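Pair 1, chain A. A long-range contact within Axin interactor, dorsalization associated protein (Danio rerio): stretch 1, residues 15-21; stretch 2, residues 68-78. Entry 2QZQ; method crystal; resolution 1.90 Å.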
# COMPACT_ATOMS: atom_id res chain seq x y z
N LEU A 15 -3.50 -12.44 -11.87
CA LEU A 15 -2.45 -11.75 -11.10
C LEU A 15 -2.72 -10.25 -11.08
O LEU A 15 -3.15 -9.66 -12.08
CB LEU A 15 -1.05 -12.03 -11.66
CG LEU A 15 -0.48 -13.43 -11.46
CD1 LEU A 15 0.77 -13.59 -12.36
CD2 LEU A 15 -0.18 -13.78 -9.98
N LEU A 16 -2.46 -9.64 -9.92
CA LEU A 16 -2.76 -8.24 -9.74
C LEU A 16 -1.47 -7.44 -9.64
O LEU A 16 -0.55 -7.82 -8.91
CB LEU A 16 -3.63 -8.05 -8.49
CG LEU A 16 -3.94 -6.62 -8.00
CD1 LEU A 16 -4.83 -5.86 -8.97
CD2 LEU A 16 -4.54 -6.65 -6.61
N THR A 17 -1.42 -6.37 -10.43
CA THR A 17 -0.44 -5.31 -10.30
C THR A 17 -1.11 -4.07 -9.72
O THR A 17 -2.15 -3.62 -10.23
CB THR A 17 0.21 -4.94 -11.64
OG1 THR A 17 0.69 -6.14 -12.25
CG2 THR A 17 1.41 -3.94 -11.42
N LEU A 18 -0.52 -3.53 -8.66
CA LEU A 18 -0.97 -2.25 -8.13
C LEU A 18 0.08 -1.20 -8.40
O LEU A 18 1.22 -1.32 -7.90
CB LEU A 18 -1.26 -2.34 -6.64
CG LEU A 18 -2.37 -3.31 -6.24
CD1 LEU A 18 -2.39 -3.54 -4.73
CD2 LEU A 18 -3.71 -2.85 -6.78
N THR A 19 -0.27 -0.20 -9.20
CA THR A 19 0.61 0.92 -9.45
C THR A 19 0.37 1.92 -8.34
O THR A 19 -0.74 2.40 -8.17
CB THR A 19 0.29 1.61 -10.80
OG1 THR A 19 0.35 0.63 -11.85
CG2 THR A 19 1.27 2.77 -11.10
N ILE A 20 1.41 2.24 -7.58
CA ILE A 20 1.27 3.27 -6.57
C ILE A 20 1.66 4.54 -7.27
O ILE A 20 2.84 4.74 -7.64
CB ILE A 20 2.20 3.02 -5.34
CG1 ILE A 20 1.89 1.67 -4.67
CG2 ILE A 20 2.14 4.20 -4.37
CD1 ILE A 20 2.93 1.26 -3.61
N GLU A 21 0.66 5.39 -7.50
CA GLU A 21 0.87 6.61 -8.25
C GLU A 21 1.44 7.67 -7.34
O GLU A 21 2.53 8.15 -7.55
CB GLU A 21 -0.42 7.07 -8.92
CG GLU A 21 -0.96 5.99 -9.88
CD GLU A 21 -2.27 6.34 -10.58
OE1 GLU A 21 -3.02 7.20 -10.08
OE2 GLU A 21 -2.54 5.72 -11.63
N SER A 68 4.94 6.38 -8.59
CA SER A 68 4.87 5.81 -9.94
C SER A 68 5.64 4.51 -10.02
O SER A 68 6.58 4.38 -10.81
CB SER A 68 5.40 6.80 -10.99
OG SER A 68 4.77 8.07 -10.86
N VAL A 69 5.25 3.54 -9.20
CA VAL A 69 5.90 2.25 -9.15
C VAL A 69 4.87 1.13 -9.09
O VAL A 69 3.84 1.25 -8.42
CB VAL A 69 6.89 2.17 -7.96
CG1 VAL A 69 6.15 2.15 -6.60
CG2 VAL A 69 7.83 0.97 -8.11
N ASP A 70 5.14 0.04 -9.82
CA ASP A 70 4.26 -1.14 -9.81
C ASP A 70 4.65 -2.10 -8.71
O ASP A 70 5.82 -2.42 -8.51
CB ASP A 70 4.32 -1.90 -11.15
CG ASP A 70 3.71 -1.12 -12.29
OD1 ASP A 70 3.03 -0.08 -12.08
OD2 ASP A 70 3.93 -1.59 -13.44
N VAL A 71 3.65 -2.57 -7.97
CA VAL A 71 3.86 -3.61 -6.98
C VAL A 71 3.10 -4.86 -7.44
O VAL A 71 1.89 -4.80 -7.69
CB VAL A 71 3.42 -3.16 -5.55
CG1 VAL A 71 3.61 -4.27 -4.54
CG2 VAL A 71 4.20 -1.89 -5.13
N GLU A 72 3.81 -5.98 -7.51
CA GLU A 72 3.24 -7.26 -7.93
C GLU A 72 2.77 -8.06 -6.74
O GLU A 72 3.57 -8.46 -5.88
CB GLU A 72 4.26 -8.07 -8.78
CG GLU A 72 4.90 -7.25 -9.93
CD GLU A 72 3.94 -6.89 -11.07
OE1 GLU A 72 2.82 -7.47 -11.16
OE2 GLU A 72 4.30 -6.03 -11.89
N ILE A 73 1.46 -8.30 -6.68
CA ILE A 73 0.88 -9.07 -5.57
C ILE A 73 1.23 -10.55 -5.72
O ILE A 73 0.95 -11.17 -6.76
CB ILE A 73 -0.65 -8.81 -5.48
CG1 ILE A 73 -0.90 -7.34 -5.15
CG2 ILE A 73 -1.31 -9.68 -4.40
CD1 ILE A 73 -0.21 -6.88 -3.86
N GLN A 74 1.86 -11.10 -4.68
CA GLN A 74 2.55 -12.38 -4.74
C GLN A 74 1.66 -13.58 -4.48
O GLN A 74 2.03 -14.52 -3.79
CB GLN A 74 3.74 -12.36 -3.78
CG GLN A 74 4.79 -11.33 -4.18
CD GLN A 74 5.47 -11.69 -5.49
OE1 GLN A 74 6.06 -12.77 -5.61
NE2 GLN A 74 5.41 -10.80 -6.47
N ARG A 75 0.45 -13.54 -5.03
CA ARG A 75 -0.39 -14.73 -5.08
C ARG A 75 -1.47 -14.52 -6.13
O ARG A 75 -2.06 -13.44 -6.23
CB ARG A 75 -1.01 -15.07 -3.72
CG ARG A 75 -1.43 -16.54 -3.61
CD ARG A 75 -2.31 -16.83 -2.37
NE ARG A 75 -1.51 -16.94 -1.15
CZ ARG A 75 -1.94 -17.43 0.01
NH1 ARG A 75 -3.18 -17.89 0.13
NH2 ARG A 75 -1.12 -17.47 1.05
N HIS A 76 -1.73 -15.56 -6.91
CA HIS A 76 -2.89 -15.55 -7.81
C HIS A 76 -4.16 -15.27 -7.02
O HIS A 76 -4.40 -15.85 -5.97
CB HIS A 76 -2.97 -16.87 -8.63
CG HIS A 76 -1.78 -17.08 -9.51
ND1 HIS A 76 -0.62 -17.67 -9.07
CD2 HIS A 76 -1.55 -16.73 -10.80
CE1 HIS A 76 0.27 -17.70 -10.05
NE2 HIS A 76 -0.27 -17.12 -11.11
N LEU A 77 -4.96 -14.33 -7.52
CA LEU A 77 -6.13 -13.82 -6.77
C LEU A 77 -7.09 -14.90 -6.28
O LEU A 77 -7.56 -14.84 -5.15
CB LEU A 77 -6.89 -12.76 -7.57
CG LEU A 77 -6.16 -11.46 -7.91
CD1 LEU A 77 -7.07 -10.51 -8.68
CD2 LEU A 77 -5.57 -10.81 -6.64
N GLU A 78 -7.36 -15.91 -7.12
CA GLU A 78 -8.31 -16.98 -6.79
C GLU A 78 -7.86 -17.86 -5.62
O GLU A 78 -8.66 -18.61 -5.04
CB GLU A 78 -8.61 -17.83 -8.05
CG GLU A 78 -9.28 -17.05 -9.19
CD GLU A 78 -8.30 -16.32 -10.08
OE1 GLU A 78 -7.09 -16.39 -9.79
OE2 GLU A 78 -8.71 -15.70 -11.08
O HOH W 1 -1.59 -11.18 -7.74
O HOH W 2 1.13 -9.39 -10.30

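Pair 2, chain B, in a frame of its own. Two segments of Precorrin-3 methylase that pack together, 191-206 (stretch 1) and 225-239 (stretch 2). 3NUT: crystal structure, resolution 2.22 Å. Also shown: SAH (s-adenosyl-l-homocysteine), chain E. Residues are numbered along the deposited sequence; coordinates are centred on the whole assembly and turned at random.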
# COMPACT_ATOMS: atom_id res chain seq x y z
N CYS B 191 -15.15 -17.72 -7.90
CA CYS B 191 -13.93 -17.74 -8.71
C CYS B 191 -13.65 -19.09 -9.33
O CYS B 191 -14.09 -20.13 -8.84
CB CYS B 191 -12.72 -17.35 -7.84
SG CYS B 191 -12.80 -15.71 -7.04
N GLU B 192 -12.87 -19.08 -10.42
CA GLU B 192 -12.40 -20.30 -11.07
C GLU B 192 -11.44 -21.07 -10.16
O GLU B 192 -10.58 -20.45 -9.52
CB GLU B 192 -11.72 -19.97 -12.40
CG GLU B 192 -10.32 -19.35 -12.27
CD GLU B 192 -10.33 -17.87 -11.90
OE1 GLU B 192 -11.40 -17.22 -11.97
OE2 GLU B 192 -9.24 -17.36 -11.54
N PRO B 193 -11.56 -22.41 -10.10
CA PRO B 193 -10.73 -23.31 -9.26
C PRO B 193 -9.21 -23.08 -9.29
O PRO B 193 -8.55 -23.23 -8.25
CB PRO B 193 -11.05 -24.70 -9.83
CG PRO B 193 -12.45 -24.57 -10.31
CD PRO B 193 -12.64 -23.15 -10.78
N GLY B 194 -8.66 -22.76 -10.47
CA GLY B 194 -7.22 -22.52 -10.62
C GLY B 194 -6.71 -21.13 -10.22
O GLY B 194 -5.60 -20.73 -10.59
N ARG B 195 -7.53 -20.40 -9.45
CA ARG B 195 -7.20 -19.05 -8.98
C ARG B 195 -6.09 -19.12 -7.95
O ARG B 195 -6.28 -19.68 -6.86
CB ARG B 195 -8.44 -18.38 -8.38
CG ARG B 195 -8.19 -17.05 -7.66
CD ARG B 195 -7.78 -15.96 -8.61
NE ARG B 195 -8.87 -15.47 -9.45
CZ ARG B 195 -9.75 -14.53 -9.10
NH1 ARG B 195 -9.70 -13.97 -7.90
NH2 ARG B 195 -10.69 -14.14 -9.95
N LEU B 196 -4.94 -18.54 -8.28
CA LEU B 196 -3.78 -18.59 -7.41
C LEU B 196 -4.02 -17.89 -6.06
O LEU B 196 -4.50 -16.76 -6.01
CB LEU B 196 -2.58 -17.98 -8.13
CG LEU B 196 -1.51 -18.82 -8.86
CD1 LEU B 196 -1.93 -20.23 -9.32
CD2 LEU B 196 -0.95 -18.01 -10.04
N ILE B 197 -3.71 -18.58 -4.98
CA ILE B 197 -3.72 -18.02 -3.64
C ILE B 197 -2.35 -18.23 -3.01
O ILE B 197 -1.71 -19.27 -3.21
CB ILE B 197 -4.76 -18.68 -2.71
CG1 ILE B 197 -6.03 -19.09 -3.48
CG2 ILE B 197 -5.04 -17.78 -1.49
CD1 ILE B 197 -6.94 -17.94 -3.99
N LEU B 198 -1.93 -17.22 -2.26
CA LEU B 198 -0.60 -17.14 -1.71
C LEU B 198 -0.73 -16.91 -0.23
O LEU B 198 -1.45 -16.01 0.20
CB LEU B 198 0.15 -15.93 -2.30
CG LEU B 198 0.69 -15.90 -3.73
CD1 LEU B 198 -0.38 -15.69 -4.79
CD2 LEU B 198 1.70 -14.76 -3.80
N PHE B 199 -0.02 -17.73 0.54
CA PHE B 199 0.04 -17.53 1.98
C PHE B 199 1.46 -17.08 2.29
O PHE B 199 2.44 -17.82 2.07
CB PHE B 199 -0.35 -18.80 2.75
CG PHE B 199 -1.76 -19.26 2.48
CD1 PHE B 199 -2.80 -18.87 3.32
CD2 PHE B 199 -2.05 -20.07 1.38
CE1 PHE B 199 -4.11 -19.28 3.07
CE2 PHE B 199 -3.35 -20.49 1.13
CZ PHE B 199 -4.39 -20.09 1.98
N ALA B 200 1.57 -15.84 2.76
CA ALA B 200 2.88 -15.27 3.02
C ALA B 200 3.03 -14.98 4.50
O ALA B 200 2.33 -14.14 5.08
CB ALA B 200 3.14 -14.04 2.16
N ARG B 201 3.95 -15.71 5.10
CA ARG B 201 4.05 -15.80 6.52
C ARG B 201 5.29 -15.09 7.00
O ARG B 201 6.39 -15.35 6.50
CB ARG B 201 4.07 -17.30 6.92
CG ARG B 201 4.40 -17.56 8.38
CD ARG B 201 4.64 -19.05 8.68
NE ARG B 201 5.60 -19.23 9.78
CZ ARG B 201 5.34 -18.94 11.05
NH1 ARG B 201 4.15 -18.44 11.41
NH2 ARG B 201 6.28 -19.15 11.97
N ALA B 202 5.11 -14.20 7.96
CA ALA B 202 6.23 -13.56 8.67
C ALA B 202 7.16 -12.87 7.70
O ALA B 202 8.39 -13.03 7.75
CB ALA B 202 7.01 -14.59 9.54
N VAL B 203 6.55 -12.09 6.81
CA VAL B 203 7.28 -11.50 5.70
C VAL B 203 8.32 -10.49 6.21
O VAL B 203 8.01 -9.66 7.06
CB VAL B 203 6.30 -10.88 4.70
CG1 VAL B 203 7.05 -10.15 3.61
CG2 VAL B 203 5.47 -11.97 4.09
N THR B 204 9.54 -10.63 5.70
CA THR B 204 10.74 -9.83 6.03
C THR B 204 11.41 -10.24 7.33
O THR B 204 12.34 -9.57 7.79
CB THR B 204 10.52 -8.28 6.05
OG1 THR B 204 9.93 -7.90 7.30
CG2 THR B 204 9.66 -7.80 4.90
N THR B 205 10.92 -11.31 7.95
CA THR B 205 11.54 -11.80 9.18
C THR B 205 12.32 -13.04 8.80
O THR B 205 12.23 -13.51 7.65
CB THR B 205 10.53 -12.18 10.27
OG1 THR B 205 10.06 -13.51 10.01
CG2 THR B 205 9.36 -11.20 10.36
N PRO B 206 13.12 -13.58 9.75
CA PRO B 206 13.91 -14.73 9.35
C PRO B 206 13.06 -15.99 9.21
O PRO B 206 13.51 -16.97 8.63
CB PRO B 206 14.95 -14.83 10.47
CG PRO B 206 15.04 -13.39 11.00
CD PRO B 206 13.59 -13.03 11.03
N MET B 225 -2.01 -15.85 12.24
CA MET B 225 -1.99 -14.38 12.46
C MET B 225 -0.70 -13.70 12.03
O MET B 225 -0.62 -12.48 12.03
CB MET B 225 -2.37 -14.02 13.90
CG MET B 225 -3.89 -13.99 14.11
SD MET B 225 -4.76 -13.27 12.66
CE MET B 225 -4.79 -11.54 13.19
N ARG B 226 0.28 -14.50 11.64
CA ARG B 226 1.58 -14.05 11.15
C ARG B 226 1.57 -13.99 9.61
O ARG B 226 2.63 -13.98 8.95
CB ARG B 226 2.64 -15.06 11.65
CG ARG B 226 4.05 -14.54 11.82
CD ARG B 226 4.30 -13.76 13.13
NE ARG B 226 5.52 -12.96 13.00
CZ ARG B 226 5.60 -11.72 12.49
NH1 ARG B 226 4.51 -11.07 12.07
NH2 ARG B 226 6.78 -11.12 12.41
N THR B 227 0.37 -13.95 9.02
CA THR B 227 0.20 -14.25 7.60
C THR B 227 -0.71 -13.23 6.93
O THR B 227 -1.67 -12.75 7.53
CB THR B 227 -0.37 -15.68 7.41
OG1 THR B 227 0.52 -16.60 8.05
CG2 THR B 227 -0.53 -16.10 5.95
N VAL B 228 -0.36 -12.88 5.70
CA VAL B 228 -1.21 -12.08 4.86
C VAL B 228 -1.47 -12.93 3.61
O VAL B 228 -0.55 -13.57 3.08
CB VAL B 228 -0.60 -10.67 4.58
CG1 VAL B 228 0.70 -10.75 3.79
CG2 VAL B 228 -1.59 -9.77 3.85
N VAL B 229 -2.71 -12.93 3.15
CA VAL B 229 -3.11 -13.84 2.08
C VAL B 229 -3.42 -13.04 0.82
O VAL B 229 -4.27 -12.14 0.82
CB VAL B 229 -4.33 -14.72 2.51
CG1 VAL B 229 -4.78 -15.66 1.38
CG2 VAL B 229 -4.04 -15.49 3.81
N LEU B 230 -2.70 -13.36 -0.24
CA LEU B 230 -2.87 -12.68 -1.50
C LEU B 230 -3.66 -13.55 -2.45
O LEU B 230 -3.39 -14.74 -2.60
CB LEU B 230 -1.52 -12.29 -2.12
CG LEU B 230 -0.52 -11.52 -1.25
CD1 LEU B 230 0.80 -11.37 -1.99
CD2 LEU B 230 -1.04 -10.15 -0.80
N VAL B 231 -4.67 -12.95 -3.07
CA VAL B 231 -5.49 -13.60 -4.05
C VAL B 231 -5.25 -12.88 -5.37
O VAL B 231 -5.41 -11.67 -5.44
CB VAL B 231 -6.98 -13.50 -3.67
CG1 VAL B 231 -7.80 -14.45 -4.54
CG2 VAL B 231 -7.19 -13.85 -2.21
N GLY B 232 -4.87 -13.62 -6.41
CA GLY B 232 -4.65 -13.02 -7.72
C GLY B 232 -5.92 -12.53 -8.41
O GLY B 232 -7.03 -12.69 -7.88
N ASN B 233 -5.74 -11.87 -9.56
CA ASN B 233 -6.80 -11.70 -10.55
C ASN B 233 -7.05 -13.09 -11.18
O ASN B 233 -6.33 -14.06 -10.87
CB ASN B 233 -6.36 -10.77 -11.70
CG ASN B 233 -6.13 -9.33 -11.26
OD1 ASN B 233 -7.07 -8.53 -11.16
ND2 ASN B 233 -4.88 -8.97 -11.06
N ALA B 234 -8.01 -13.17 -12.09
CA ALA B 234 -8.15 -14.35 -12.94
C ALA B 234 -6.93 -14.58 -13.84
O ALA B 234 -6.57 -15.72 -14.12
CB ALA B 234 -9.43 -14.27 -13.79
N ALA B 235 -6.29 -13.50 -14.29
CA ALA B 235 -5.09 -13.61 -15.15
C ALA B 235 -3.78 -13.97 -14.42
O ALA B 235 -2.81 -14.46 -15.03
CB ALA B 235 -4.92 -12.33 -15.95
N THR B 236 -3.76 -13.72 -13.11
CA THR B 236 -2.57 -13.84 -12.29
C THR B 236 -1.94 -15.21 -12.40
O THR B 236 -2.60 -16.23 -12.20
CB THR B 236 -2.90 -13.50 -10.81
OG1 THR B 236 -3.26 -12.12 -10.70
CG2 THR B 236 -1.73 -13.78 -9.88
N ARG B 237 -0.66 -15.25 -12.72
CA ARG B 237 -0.02 -16.51 -13.04
C ARG B 237 1.38 -16.68 -12.49
O ARG B 237 1.91 -15.84 -11.77
CB ARG B 237 -0.03 -16.75 -14.55
CG ARG B 237 0.73 -15.71 -15.34
CD ARG B 237 0.43 -15.86 -16.79
NE ARG B 237 1.18 -16.97 -17.38
CZ ARG B 237 1.20 -17.25 -18.68
NH1 ARG B 237 0.49 -16.51 -19.54
NH2 ARG B 237 1.93 -18.27 -19.12
N ARG B 238 1.99 -17.78 -12.88
CA ARG B 238 3.16 -18.28 -12.22
C ARG B 238 4.27 -18.23 -13.25
O ARG B 238 4.06 -18.61 -14.39
CB ARG B 238 2.89 -19.71 -11.80
CG ARG B 238 3.73 -20.21 -10.69
CD ARG B 238 3.01 -21.33 -9.93
NE ARG B 238 3.94 -22.07 -9.08
CZ ARG B 238 4.45 -21.60 -7.94
NH1 ARG B 238 4.13 -20.39 -7.50
NH2 ARG B 238 5.30 -22.35 -7.25
N VAL B 239 5.42 -17.70 -12.87
CA VAL B 239 6.61 -17.89 -13.68
C VAL B 239 7.77 -18.30 -12.77
O VAL B 239 8.37 -17.48 -12.05
CB VAL B 239 6.93 -16.70 -14.65
CG1 VAL B 239 7.30 -15.43 -13.91
CG2 VAL B 239 8.06 -17.09 -15.60
N SAH E . -0.94 -1.57 9.77
CA SAH E . -0.60 -2.98 9.40
CB SAH E . -1.86 -3.86 9.41
CG SAH E . -2.30 -4.19 10.84
SD SAH E . -3.35 -5.62 10.95
C SAH E . -0.04 -2.90 8.03
O SAH E . -0.19 -1.81 7.49
OXT SAH E . 0.55 -3.82 7.44
C5' SAH E . -2.17 -6.91 11.29
C4' SAH E . -2.19 -7.99 10.19
O4' SAH E . -1.34 -7.57 9.11
C3' SAH E . -1.68 -9.39 10.57
O3' SAH E . -2.70 -10.28 11.04
C2' SAH E . -1.12 -9.92 9.27
O2' SAH E . -2.17 -10.42 8.41
C1' SAH E . -0.57 -8.68 8.61
N9 SAH E . 0.88 -8.51 8.88
C8 SAH E . 1.46 -7.55 9.62
N7 SAH E . 2.82 -7.71 9.63
C5 SAH E . 3.12 -8.80 8.87
C6 SAH E . 4.35 -9.53 8.44
N6 SAH E . 5.60 -9.15 8.83
N1 SAH E . 4.21 -10.63 7.65
C2 SAH E . 2.99 -11.04 7.25
N3 SAH E . 1.84 -10.42 7.61
C4 SAH E . 1.84 -9.32 8.40

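Both pairs are two antiparallel strands joined edge to edge. In pair 1 the strand axes approach to 4.5 Å at 155°; in pair 2 they approach to 4.8 Å at 163°. Fourteen central residues superpose with an RMSD of 0.7 Å.

The backbone ladder matches closely. Leu A18 and Val A71 form a hydrogen-bonded pair, with Leu A18 N to Val A71 O at 2.9 Å and Val A71 N to Leu A18 O at 2.7 Å. Their counterparts, Leu B198 and Leu B230, do the same: Leu B198 N to Leu B230 O is 2.9 Å and Leu B230 N to Leu B198 O is 3.0 Å. The next such pair is Ile A20 with Val A69, matched by Ala B200 with Val B228.

One face is apolar in both. It carries Leu A18, Ile A20, Val A69 and Val A71 in pair 1, and Leu B198, Ala B200, Val B228 and Leu B230 in pair 2. The bulk is distributed differently. In pair 1 the long Ile A20 reaches diagonally, with its CD1 3.7 Å from Val A71 CG2. In pair 2 the matching residue is the short Ala B200, and the larger Leu B230 replaces the valine. Leu B230 CD1 meets Leu B198 CD2 directly across the strands at 3.9 Å.

The opposite face differs in chemistry. Pair 1 places hydroxyls against carboxylates. Thr A17 OG1 donates to Glu A72 OE1 at 2.7 Å, and Thr A19 OG1 donates to Asp A70 OD1 at 2.8 Å. The CA-to-CB bonds of Glu A72 and Asp A70 point to the face of the sheet, but the ends of both side chains come nearer to the other stretch, where their carboxylates accept these bonds. Pair 2 fills the same positions with Ile B197, Val B231, Phe B199 and Val B229. Ile B197 CD1 lies 3.6 Å from Val B231 CG1, and Phe B199 CD1 lies 3.6 Å from Val B229 CG2. Hydrogen bonds give way to apolar packing on the same backbone.

At one end, Leu A16 and Leu B196 both point toward the partner stretch. Leu A16 O accepts from Ile A73 N at 3.0 Å; Leu B196 O accepts from Gly B232 N at 3.2 Å. Leu A16 CD2 packs on Ile A73 CG1 at 4.0 Å. Gly B232 offers no side chain, and Leu B196 CD2 instead lies 3.5 Å from Arg B237 CA. A CB on Gly B232 would clash with Thr B236 CB.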